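Local coordinates for prolyl 4-hydroxylase alpha subunit Fe(2+) 2OG dioxygenase domain-containing protein (Burkholderia ambifaria, PDB 3W21) that probably acts as an iron- and 2-oxoglutarate-dependent oxygenase, here holding zinc and 2-oxoglutarate in its active site, at residues R140-P145 against T254-G259; H155-S160 against N244-E249; G179-I184 against Q236-Q241. All coordinates share one frame; numbering follows the deposited sequence.

Interaction 1 (R140-P145 against T254-G259); sequences RRVYEP and TRRTMG. With AKG (2-oxoglutaric acid), chain D.
Tyr143 and Arg255 form a hydrogen-bonded antiparallel pair and send their side chains off the same face of the sheet, where a cation-pi contact joins them: Arg255 CZ lies over the face of the Tyr143 ring, about 4.1 Å from its centroid, although NH2 is modelled too close to the ring for the exact distance to be pressed. Ring and guanidinium planes are inclined at 56°. Arg255 starts with CG anti to the backbone N (chi1 -174°), then bends at chi3 to turn its guanidinium toward O3 of the 2-oxoglutarate; NH1 gives O3 a weak bond, and the NH2 bond is doubtful. O3 and O4 belong to the C5 carboxylate, the end of the ligand far from the metal. O4 is gripped by four donors: Tyr143 OH, Thr257 OG1 and Arg141 NH2 at 2.8 Å each, and Arg141 NE at 3.1 Å. Two strand arginines, a tyrosine and a threonine form the binding pocket for this carboxylate. Thr257 wedges OG1 between its backbone N and carbonyl carbon (chi1 65°), raising the hydroxyl toward O4 at the edge of the tyrosine ring. O4 lies in the guanidinium plane of Arg141; Gly259 CA packs over one face, 3.3 Å from Arg141 NH1, which Asp273 holds in a salt bridge. Thr254 OG1 donates to the anti lone pair of Glu144 OE2 (3.0 Å). On the reverse face, Arg140 CG runs beside CG of selenomethionine Met258, and Arg140 NH1 is hydrogen-bonded to Trp52 O. Trp52 of helix 48-53 also meets Val142, Arg256 and Met258, while strand 178-183 pairs with the other edge of strand 255-265.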
loop_
_atom_site.group_PDB
_atom_site.type_symbol
_atom_site.label_atom_id
_atom_site.label_comp_id
_atom_site.label_asym_id
_atom_site.label_seq_id
_atom_site.Cartn_x
_atom_site.Cartn_y
_atom_site.Cartn_z
ATOM N N ARG A 140 17.562 3.266 -8.126
ATOM C CA ARG A 140 18.925 3.049 -8.565
ATOM C C ARG A 140 19.073 1.638 -8.981
ATOM O O ARG A 140 18.461 0.739 -8.385
ATOM C CB ARG A 140 19.951 3.373 -7.470
ATOM C CG ARG A 140 19.928 4.798 -6.961
ATOM C CD ARG A 140 21.118 5.058 -6.018
ATOM N NE ARG A 140 21.068 4.194 -4.831
ATOM C CZ ARG A 140 21.976 4.157 -3.834
ATOM N NH1 ARG A 140 23.031 4.966 -3.815
ATOM N NH2 ARG A 140 21.803 3.320 -2.828
ATOM N N ARG A 141 19.829 1.404 -10.051
ATOM C CA ARG A 141 19.805 0.077 -10.688
ATOM C C ARG A 141 21.235 -0.389 -10.899
ATOM O O ARG A 141 22.048 0.328 -11.492
ATOM C CB ARG A 141 18.978 0.101 -12.012
ATOM C CG ARG A 141 17.652 0.820 -11.757
ATOM C CD ARG A 141 16.458 0.604 -12.670
ATOM N NE ARG A 141 16.549 1.424 -13.867
ATOM C CZ ARG A 141 15.648 2.275 -14.381
ATOM N NH1 ARG A 141 14.461 2.579 -13.828
ATOM N NH2 ARG A 141 15.988 2.851 -15.525
ATOM N N VAL A 142 21.562 -1.575 -10.399
ATOM C CA VAL A 142 22.854 -2.149 -10.743
ATOM C C VAL A 142 22.589 -3.353 -11.658
ATOM O O VAL A 142 21.722 -4.206 -11.389
ATOM C CB VAL A 142 23.796 -2.487 -9.538
ATOM C CG1 VAL A 142 23.549 -1.598 -8.311
ATOM C CG2 VAL A 142 23.766 -3.967 -9.174
ATOM N N TYR A 143 23.312 -3.397 -12.763
ATOM C CA TYR A 143 23.228 -4.520 -13.672
ATOM C C TYR A 143 24.602 -5.183 -13.620
ATOM O O TYR A 143 25.621 -4.508 -13.884
ATOM C CB TYR A 143 22.975 -4.040 -15.081
ATOM C CG TYR A 143 21.681 -3.274 -15.307
ATOM C CD1 TYR A 143 20.565 -3.920 -15.819
ATOM C CD2 TYR A 143 21.595 -1.904 -15.045
ATOM C CE1 TYR A 143 19.376 -3.259 -16.058
ATOM C CE2 TYR A 143 20.406 -1.217 -15.279
ATOM C CZ TYR A 143 19.292 -1.907 -15.780
ATOM O OH TYR A 143 18.123 -1.245 -16.053
ATOM N N GLU A 144 24.624 -6.480 -13.283
ATOM C CA GLU A 144 25.877 -7.280 -13.319
ATOM C C GLU A 144 25.965 -8.365 -14.411
ATOM O O GLU A 144 24.932 -8.809 -14.909
ATOM C CB GLU A 144 26.266 -7.780 -11.934
ATOM C CG GLU A 144 27.472 -6.997 -11.439
ATOM C CD GLU A 144 27.389 -6.589 -9.995
ATOM O OE1 GLU A 144 26.440 -7.007 -9.300
ATOM O OE2 GLU A 144 28.282 -5.836 -9.561
ATOM N N PRO A 145 27.197 -8.700 -14.850
ATOM C CA PRO A 145 27.471 -9.673 -15.894
ATOM C C PRO A 145 26.506 -10.857 -15.858
ATOM O O PRO A 145 26.357 -11.520 -14.817
ATOM C CB PRO A 145 28.913 -10.132 -15.577
ATOM C CG PRO A 145 29.445 -9.167 -14.540
ATOM C CD PRO A 145 28.450 -8.058 -14.412
ATOM N N THR A 254 30.113 -4.432 -14.349
ATOM C CA THR A 254 29.031 -3.748 -13.653
ATOM C C THR A 254 28.638 -2.451 -14.334
ATOM O O THR A 254 29.507 -1.660 -14.666
ATOM C CB THR A 254 29.347 -3.379 -12.190
ATOM O OG1 THR A 254 30.053 -4.444 -11.565
ATOM C CG2 THR A 254 28.012 -3.156 -11.434
ATOM N N ARG A 255 27.316 -2.261 -14.465
ATOM C CA ARG A 255 26.700 -1.067 -15.071
ATOM C C ARG A 255 25.751 -0.497 -14.022
ATOM O O ARG A 255 25.020 -1.254 -13.357
ATOM C CB ARG A 255 25.940 -1.433 -16.367
ATOM C CG ARG A 255 25.380 -0.220 -17.141
ATOM C CD ARG A 255 24.544 -0.539 -18.386
ATOM N NE ARG A 255 23.164 -0.881 -18.053
ATOM C CZ ARG A 255 22.062 -0.280 -18.516
ATOM N NH1 ARG A 255 22.113 0.713 -19.415
ATOM N NH2 ARG A 255 20.878 -0.720 -18.092
ATOM N N ARG A 256 25.800 0.823 -13.834
ATOM C CA ARG A 256 24.942 1.476 -12.848
ATOM C C ARG A 256 24.114 2.597 -13.516
ATOM O O ARG A 256 24.648 3.392 -14.294
ATOM C CB ARG A 256 25.789 2.029 -11.681
ATOM C CG ARG A 256 26.323 0.945 -10.766
ATOM C CD ARG A 256 26.957 1.544 -9.530
ATOM N NE ARG A 256 28.102 2.383 -9.859
ATOM C CZ ARG A 256 28.400 3.485 -9.182
ATOM N NH1 ARG A 256 27.630 3.858 -8.168
ATOM N NH2 ARG A 256 29.454 4.209 -9.524
ATOM N N THR A 257 22.812 2.601 -13.228
ATOM C CA THR A 257 21.872 3.647 -13.696
ATOM C C THR A 257 20.877 4.025 -12.604
ATOM O O THR A 257 20.751 3.320 -11.594
ATOM C CB THR A 257 21.022 3.204 -14.920
ATOM O OG1 THR A 257 20.170 2.127 -14.539
ATOM C CG2 THR A 257 21.904 2.795 -16.136
HETATM N N MSE A 258 20.165 5.135 -12.814
HETATM C CA MSE A 258 19.115 5.576 -11.913
HETATM C C MSE A 258 17.969 5.855 -12.854
HETATM O O MSE A 258 18.205 6.555 -13.830
HETATM C CB MSE A 258 19.599 6.994 -11.569
HETATM C CG MSE A 258 19.508 7.360 -10.143
HETATM SE SE MSE A 258 20.631 9.008 -10.117
HETATM C CE MSE A 258 22.127 7.964 -9.526
ATOM N N GLY A 259 16.730 5.471 -12.537
ATOM C CA GLY A 259 15.670 5.674 -13.543
ATOM C C GLY A 259 14.330 6.002 -12.926
ATOM O O GLY A 259 14.094 5.750 -11.753
HETATM C C1 AKG D . 13.739 1.309 -18.507
HETATM O O1 AKG D . 12.538 0.937 -18.571
HETATM O O2 AKG D . 14.071 2.502 -18.259
HETATM C C2 AKG D . 14.766 0.277 -18.764
HETATM O O5 AKG D . 14.571 -0.616 -19.584
HETATM C C3 AKG D . 16.069 0.296 -18.004
HETATM C C4 AKG D . 16.986 1.401 -18.530
HETATM C C5 AKG D . 18.278 1.336 -17.746
HETATM O O3 AKG D . 19.308 1.114 -18.417
HETATM O O4 AKG D . 18.288 1.482 -16.484
#

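Interaction 2 (H155-S160 against N244-E249); sequences HCDDVS and NLHAIE. With ZN (zinc ion), chain C; AKG (2-oxoglutaric acid), chain D.
The His246 imidazole carries the carbonyl oxygen of His155 over one face, offset toward the rim; at its edge, in the ring plane, lie Asp157 OD2, Asn244 O and O5 of the 2-oxoglutarate. The His155 ring has Asp157 OD1 and the 2-oxoglutarate O1 in plane at its edge. The rings are inclined at 63°, centroids 4.2 Å apart, and both turn NE2 to one zinc ion. In each histidine CG sits between the backbone N and the carbonyl carbon (chi1 75° in His155, 53° in His246), folding the ring back toward the metal. Zinc is bound by His155 NE2 at 2.2 Å and by His246 NE2 and Asp157 OD2 at 2.1 Å each. The distance from zinc to O1 of 2-oxoglutarate is 1.9 Å, a fourth metal bond. His246 ND1 donates almost straight to Asn244 O (2.9 Å), a second-shell bond that fixes the rotation of the ring. In the backbone, a single antiparallel bridge with reciprocal hydrogen bonds joins His155 to His246. Ile248 CD1 packs against the keto oxygen O5, 3.4 Å away. Two histidines and an aspartate form the facial triad of 2-oxoglutarate dioxygenases, in the order His-X-Asp and a distant His; zinc probably occupies the place of catalytic iron, giving a complex that binds the co-substrate without being expected to turn it over.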
loop_
_atom_site.group_PDB
_atom_site.type_symbol
_atom_site.label_atom_id
_atom_site.label_comp_id
_atom_site.label_asym_id
_atom_site.label_seq_id
_atom_site.Cartn_x
_atom_site.Cartn_y
_atom_site.Cartn_z
ATOM N N HIS A 155 11.223 -5.806 -23.630
ATOM C CA HIS A 155 9.999 -5.485 -22.908
ATOM C C HIS A 155 9.547 -4.092 -23.302
ATOM O O HIS A 155 10.310 -3.356 -23.946
ATOM C CB HIS A 155 10.235 -5.631 -21.390
ATOM C CG HIS A 155 11.015 -4.519 -20.836
ATOM N ND1 HIS A 155 12.355 -4.413 -21.024
ATOM C CD2 HIS A 155 10.611 -3.364 -20.162
ATOM C CE1 HIS A 155 12.793 -3.257 -20.466
ATOM N NE2 HIS A 155 11.717 -2.608 -19.961
ATOM N N CYS A 156 8.323 -3.739 -22.912
ATOM C CA CYS A 156 7.868 -2.335 -22.910
ATOM C C CYS A 156 7.229 -1.936 -21.563
ATOM O O CYS A 156 6.801 -2.785 -20.775
ATOM C CB CYS A 156 6.946 -2.040 -24.091
ATOM S SG CYS A 156 5.352 -2.801 -23.914
ATOM N N ASP A 157 7.206 -0.656 -21.260
ATOM C CA ASP A 157 6.645 -0.231 -19.999
ATOM C C ASP A 157 5.407 0.631 -20.271
ATOM O O ASP A 157 5.488 1.631 -21.070
ATOM C CB ASP A 157 7.658 0.574 -19.219
ATOM C CG ASP A 157 9.048 -0.086 -19.153
ATOM O OD1 ASP A 157 9.244 -0.891 -18.268
ATOM O OD2 ASP A 157 9.982 0.294 -19.869
ATOM N N ASP A 158 4.278 0.276 -19.619
ATOM C CA ASP A 158 3.004 1.002 -19.793
ATOM C C ASP A 158 2.268 0.711 -18.454
ATOM O O ASP A 158 2.112 -0.448 -18.039
ATOM C CB ASP A 158 2.248 0.465 -21.028
ATOM C CG ASP A 158 0.853 1.044 -21.186
ATOM O OD1 ASP A 158 0.176 1.314 -20.147
ATOM O OD2 ASP A 158 0.431 1.265 -22.367
ATOM N N VAL A 159 1.966 1.773 -17.714
ATOM C CA VAL A 159 1.366 1.695 -16.380
ATOM C C VAL A 159 0.107 0.804 -16.356
ATOM O O VAL A 159 -0.252 0.264 -15.302
ATOM C CB VAL A 159 1.050 3.138 -15.865
ATOM C CG1 VAL A 159 -0.134 3.736 -16.652
ATOM C CG2 VAL A 159 0.773 3.178 -14.369
ATOM N N SER A 160 -0.556 0.686 -17.503
ATOM C CA SER A 160 -1.743 -0.174 -17.636
ATOM C C SER A 160 -1.499 -1.678 -17.829
ATOM O O SER A 160 -2.446 -2.397 -17.730
ATOM C CB SER A 160 -2.734 0.356 -18.701
ATOM O OG SER A 160 -2.270 0.090 -19.994
ATOM N N ASN A 244 7.391 1.569 -26.766
ATOM C CA ASN A 244 8.139 0.871 -27.817
ATOM C C ASN A 244 8.950 -0.236 -27.230
ATOM O O ASN A 244 9.622 -0.024 -26.249
ATOM C CB ASN A 244 9.043 1.852 -28.536
ATOM C CG ASN A 244 8.234 2.723 -29.466
ATOM O OD1 ASN A 244 8.006 2.383 -30.607
ATOM N ND2 ASN A 244 7.743 3.749 -28.972
ATOM N N LEU A 245 8.874 -1.431 -27.807
ATOM C CA LEU A 245 9.734 -2.538 -27.292
ATOM C C LEU A 245 11.204 -2.097 -27.214
ATOM O O LEU A 245 11.696 -1.375 -28.067
ATOM C CB LEU A 245 9.629 -3.722 -28.235
ATOM C CG LEU A 245 9.975 -5.067 -27.712
ATOM C CD1 LEU A 245 9.033 -5.363 -26.561
ATOM C CD2 LEU A 245 9.626 -5.986 -28.879
ATOM N N HIS A 246 11.882 -2.456 -26.132
ATOM C CA HIS A 246 13.306 -2.152 -26.016
ATOM C C HIS A 246 13.978 -3.199 -25.166
ATOM O O HIS A 246 13.305 -3.966 -24.460
ATOM C CB HIS A 246 13.540 -0.763 -25.399
ATOM C CG HIS A 246 12.827 -0.553 -24.094
ATOM N ND1 HIS A 246 11.512 -0.258 -24.028
ATOM C CD2 HIS A 246 13.284 -0.579 -22.799
ATOM C CE1 HIS A 246 11.141 -0.115 -22.736
ATOM N NE2 HIS A 246 12.223 -0.330 -21.978
ATOM N N ALA A 247 15.307 -3.187 -25.130
ATOM C CA ALA A 247 16.004 -4.219 -24.338
ATOM C C ALA A 247 17.389 -3.709 -24.095
ATOM O O ALA A 247 17.899 -2.918 -24.890
ATOM C CB ALA A 247 16.033 -5.545 -25.096
ATOM N N ILE A 248 17.956 -4.053 -22.946
ATOM C CA ILE A 248 19.316 -3.616 -22.626
ATOM C C ILE A 248 20.308 -4.752 -22.936
ATOM O O ILE A 248 20.008 -5.909 -22.644
ATOM C CB ILE A 248 19.409 -3.091 -21.177
ATOM C CG1 ILE A 248 19.046 -1.584 -21.185
ATOM C CG2 ILE A 248 20.841 -3.232 -20.636
ATOM C CD1 ILE A 248 17.746 -1.238 -20.508
ATOM N N GLU A 249 21.443 -4.440 -23.557
ATOM C CA GLU A 249 22.372 -5.489 -23.965
ATOM C C GLU A 249 23.014 -6.179 -22.755
ATOM O O GLU A 249 23.101 -5.608 -21.656
ATOM C CB GLU A 249 23.534 -4.951 -24.784
ATOM C CG GLU A 249 23.231 -4.206 -26.059
ATOM C CD GLU A 249 24.542 -3.701 -26.614
ATOM O OE1 GLU A 249 24.796 -2.490 -26.444
ATOM O OE2 GLU A 249 25.355 -4.524 -27.105
HETATM ZN ZN ZN C . 11.960 -0.378 -19.878
HETATM C C1 AKG D . 13.739 1.309 -18.507
HETATM O O1 AKG D . 12.538 0.937 -18.571
HETATM O O2 AKG D . 14.071 2.502 -18.259
HETATM C C2 AKG D . 14.766 0.277 -18.764
HETATM O O5 AKG D . 14.571 -0.616 -19.584
HETATM C C3 AKG D . 16.069 0.296 -18.004
HETATM C C4 AKG D . 16.986 1.401 -18.530
HETATM C C5 AKG D . 18.278 1.336 -17.746
HETATM O O3 AKG D . 19.308 1.114 -18.417
HETATM O O4 AKG D . 18.288 1.482 -16.484
#

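Interaction 3 (G179-I184 against Q236-Q241); sequences GGFLTI and QLTLFQ. With AKG (2-oxoglutaric acid), chain D.
Backbone hydrogen bonds pair Gly179 with Phe240 and Phe181 with Thr238 in both directions, and Thr183 N adds one to Gln236 O (3.0 Å), giving a regular antiparallel ladder. Between these pairs, CA-H...O contacts close the gaps, the shortest from Gly180 CA to Thr238 O at 3.2 Å. One water extends the polar network: it donates to Phe181 O (2.7 Å) and to Gln236 O, and accepts from Thr238 OG1 (2.8 Å) and Thr183 OG1, so that four groups hold it. The aromatic contacts lie on the face of Phe181 and Phe240. Thr238 CB sits over one face of the Phe181 ring, 3.9 Å from the centroid, in a CH-pi contact; the opposite face receives 2-oxoglutarate, whose C4 is 3.3 Å from Phe181 CD2. The ring is thus sandwiched between its strand neighbour and the aliphatic chain of the ligand. Phe240 brings CE1 in plane to the edge of that ring, 3.9 Å from Phe181 CE2. With CG between its backbone N and carbonyl carbon (chi1 67°), Phe240 leans back across the partner strand, where Gly179 has no side chain, and the glycine CA makes an off-centre CH-pi contact. Apolar packing rules the reverse face: Leu239 CD2 rests 3.6 Å from Gly180 CA, and Leu182 and Leu237 fold methyls against backbone across the strands. The pair belongs to the main sheet of the probable double-stranded beta-helix, and Phe181 and Phe240 line its 2-oxoglutarate pocket. Helix 23-31 meets Leu237 and Leu239 through Ile23, Ala26 and Leu30. Strand 178-183 has strand 255-265 as its second neighbour, and strand 236-241 continues the sheet to strand 37-41.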
loop_
_atom_site.group_PDB
_atom_site.type_symbol
_atom_site.label_atom_id
_atom_site.label_comp_id
_atom_site.label_asym_id
_atom_site.label_seq_id
_atom_site.Cartn_x
_atom_site.Cartn_y
_atom_site.Cartn_z
ATOM N N GLY A 179 10.306 6.704 -20.344
ATOM C CA GLY A 179 11.297 6.256 -19.377
ATOM C C GLY A 179 12.431 7.266 -19.409
ATOM O O GLY A 179 12.756 7.823 -20.517
ATOM N N GLY A 180 13.057 7.514 -18.224
ATOM C CA GLY A 180 14.219 8.415 -18.204
ATOM C C GLY A 180 15.230 7.718 -17.292
ATOM O O GLY A 180 14.898 7.330 -16.130
ATOM N N PHE A 181 16.444 7.544 -17.813
ATOM C CA PHE A 181 17.488 6.988 -16.986
ATOM C C PHE A 181 18.821 7.687 -17.243
ATOM O O PHE A 181 19.199 7.926 -18.373
ATOM C CB PHE A 181 17.588 5.448 -17.075
ATOM C CG PHE A 181 18.069 4.895 -18.427
ATOM C CD1 PHE A 181 19.441 4.671 -18.678
ATOM C CD2 PHE A 181 17.156 4.603 -19.454
ATOM C CE1 PHE A 181 19.879 4.120 -19.904
ATOM C CE2 PHE A 181 17.602 4.074 -20.713
ATOM C CZ PHE A 181 18.956 3.804 -20.932
ATOM N N LEU A 182 19.513 7.968 -16.138
ATOM C CA LEU A 182 20.832 8.569 -16.157
ATOM C C LEU A 182 21.815 7.450 -15.959
ATOM O O LEU A 182 21.699 6.685 -15.005
ATOM C CB LEU A 182 20.903 9.524 -14.951
ATOM C CG LEU A 182 22.253 10.147 -14.659
ATOM C CD1 LEU A 182 22.795 10.770 -15.935
ATOM C CD2 LEU A 182 22.088 11.143 -13.467
ATOM N N THR A 183 22.797 7.346 -16.848
ATOM C CA THR A 183 23.848 6.333 -16.688
ATOM C C THR A 183 24.952 6.895 -15.781
ATOM O O THR A 183 25.409 8.037 -15.979
ATOM C CB THR A 183 24.434 5.889 -18.067
ATOM O OG1 THR A 183 23.409 5.192 -18.833
ATOM C CG2 THR A 183 25.535 4.896 -17.856
ATOM N N ILE A 184 25.347 6.093 -14.796
ATOM C CA ILE A 184 26.360 6.491 -13.846
ATOM C C ILE A 184 27.684 5.766 -14.108
ATOM O O ILE A 184 28.704 6.406 -14.037
ATOM C CB ILE A 184 25.950 6.234 -12.361
ATOM C CG1 ILE A 184 24.801 7.147 -11.943
ATOM C CG2 ILE A 184 27.156 6.467 -11.422
ATOM C CD1 ILE A 184 24.985 8.624 -12.232
ATOM N N GLN A 236 25.180 10.657 -19.173
ATOM C CA GLN A 236 24.099 10.895 -20.149
ATOM C C GLN A 236 22.712 10.443 -19.639
ATOM O O GLN A 236 22.567 9.366 -19.039
ATOM C CB GLN A 236 24.427 10.198 -21.474
ATOM C CG GLN A 236 25.602 10.816 -22.231
ATOM C CD GLN A 236 25.712 10.263 -23.636
ATOM O OE1 GLN A 236 25.580 9.074 -23.847
ATOM N NE2 GLN A 236 25.960 11.115 -24.575
ATOM N N LEU A 237 21.691 11.254 -19.913
ATOM C CA LEU A 237 20.321 10.929 -19.571
ATOM C C LEU A 237 19.611 10.470 -20.831
ATOM O O LEU A 237 19.571 11.212 -21.801
ATOM C CB LEU A 237 19.587 12.181 -19.061
ATOM C CG LEU A 237 18.042 12.112 -18.881
ATOM C CD1 LEU A 237 17.679 11.147 -17.743
ATOM C CD2 LEU A 237 17.466 13.500 -18.599
ATOM N N THR A 238 18.997 9.279 -20.804
ATOM C CA THR A 238 18.278 8.827 -21.933
ATOM C C THR A 238 16.753 8.887 -21.613
ATOM O O THR A 238 16.259 8.273 -20.640
ATOM C CB THR A 238 18.667 7.390 -22.205
ATOM O OG1 THR A 238 20.066 7.368 -22.427
ATOM C CG2 THR A 238 17.909 6.806 -23.452
ATOM N N LEU A 239 16.039 9.616 -22.444
ATOM C CA LEU A 239 14.591 9.818 -22.326
ATOM C C LEU A 239 13.978 9.129 -23.586
ATOM O O LEU A 239 14.464 9.306 -24.719
ATOM C CB LEU A 239 14.305 11.319 -22.372
ATOM C CG LEU A 239 14.898 12.080 -21.188
ATOM C CD1 LEU A 239 14.690 13.568 -21.462
ATOM C CD2 LEU A 239 14.160 11.606 -19.928
ATOM N N PHE A 240 12.931 8.347 -23.390
ATOM C CA PHE A 240 12.359 7.609 -24.520
ATOM C C PHE A 240 10.915 7.211 -24.261
ATOM O O PHE A 240 10.472 7.189 -23.108
ATOM C CB PHE A 240 13.199 6.350 -24.805
ATOM C CG PHE A 240 13.139 5.303 -23.687
ATOM C CD1 PHE A 240 13.900 5.445 -22.543
ATOM C CD2 PHE A 240 12.345 4.146 -23.840
ATOM C CE1 PHE A 240 13.858 4.506 -21.507
ATOM C CE2 PHE A 240 12.300 3.217 -22.811
ATOM C CZ PHE A 240 13.064 3.379 -21.672
ATOM N N GLN A 241 10.195 6.874 -25.351
ATOM C CA GLN A 241 8.783 6.494 -25.264
ATOM C C GLN A 241 8.806 4.988 -24.889
ATOM O O GLN A 241 9.250 4.126 -25.696
ATOM C CB GLN A 241 8.113 6.706 -26.616
ATOM C CG GLN A 241 8.018 8.192 -26.961
ATOM C CD GLN A 241 6.979 8.527 -28.039
ATOM O OE1 GLN A 241 7.209 9.402 -28.900
ATOM N NE2 GLN A 241 5.879 7.800 -28.052
HETATM C C1 AKG D . 13.739 1.309 -18.507
HETATM O O1 AKG D . 12.538 0.937 -18.571
HETATM O O2 AKG D . 14.071 2.502 -18.259
HETATM C C2 AKG D . 14.766 0.277 -18.764
HETATM O O5 AKG D . 14.571 -0.616 -19.584
HETATM C C3 AKG D . 16.069 0.296 -18.004
HETATM C C4 AKG D . 16.986 1.401 -18.530
HETATM C C5 AKG D . 18.278 1.336 -17.746
HETATM O O3 AKG D . 19.308 1.114 -18.417
HETATM O O4 AKG D . 18.288 1.482 -16.484
HETATM O O HOH W 1 21.266 7.158 -19.879
#

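In the fold
From the N terminus, the chain runs through 140-145, 155-160 and 179-184, then returns through 236-241, 244-249 and 254-259 in reverse order. Interaction 3 therefore closes the innermost loop, interaction 2 the one around it and interaction 1 the outermost; none cross. Interactions 1 and 3 share one sheet, in which strands 139-143, 255-265, 178-183 and 236-241 lie in that order, while interaction 2 ties a loop to strand 246-248 of the smaller sheet. Packing of Phe240 on His246 links interactions 2 and 3, and Ile248 on Arg255 links 2 to 1. All three meet at 2-oxoglutarate, consistent with the double-stranded beta-helix core of this family.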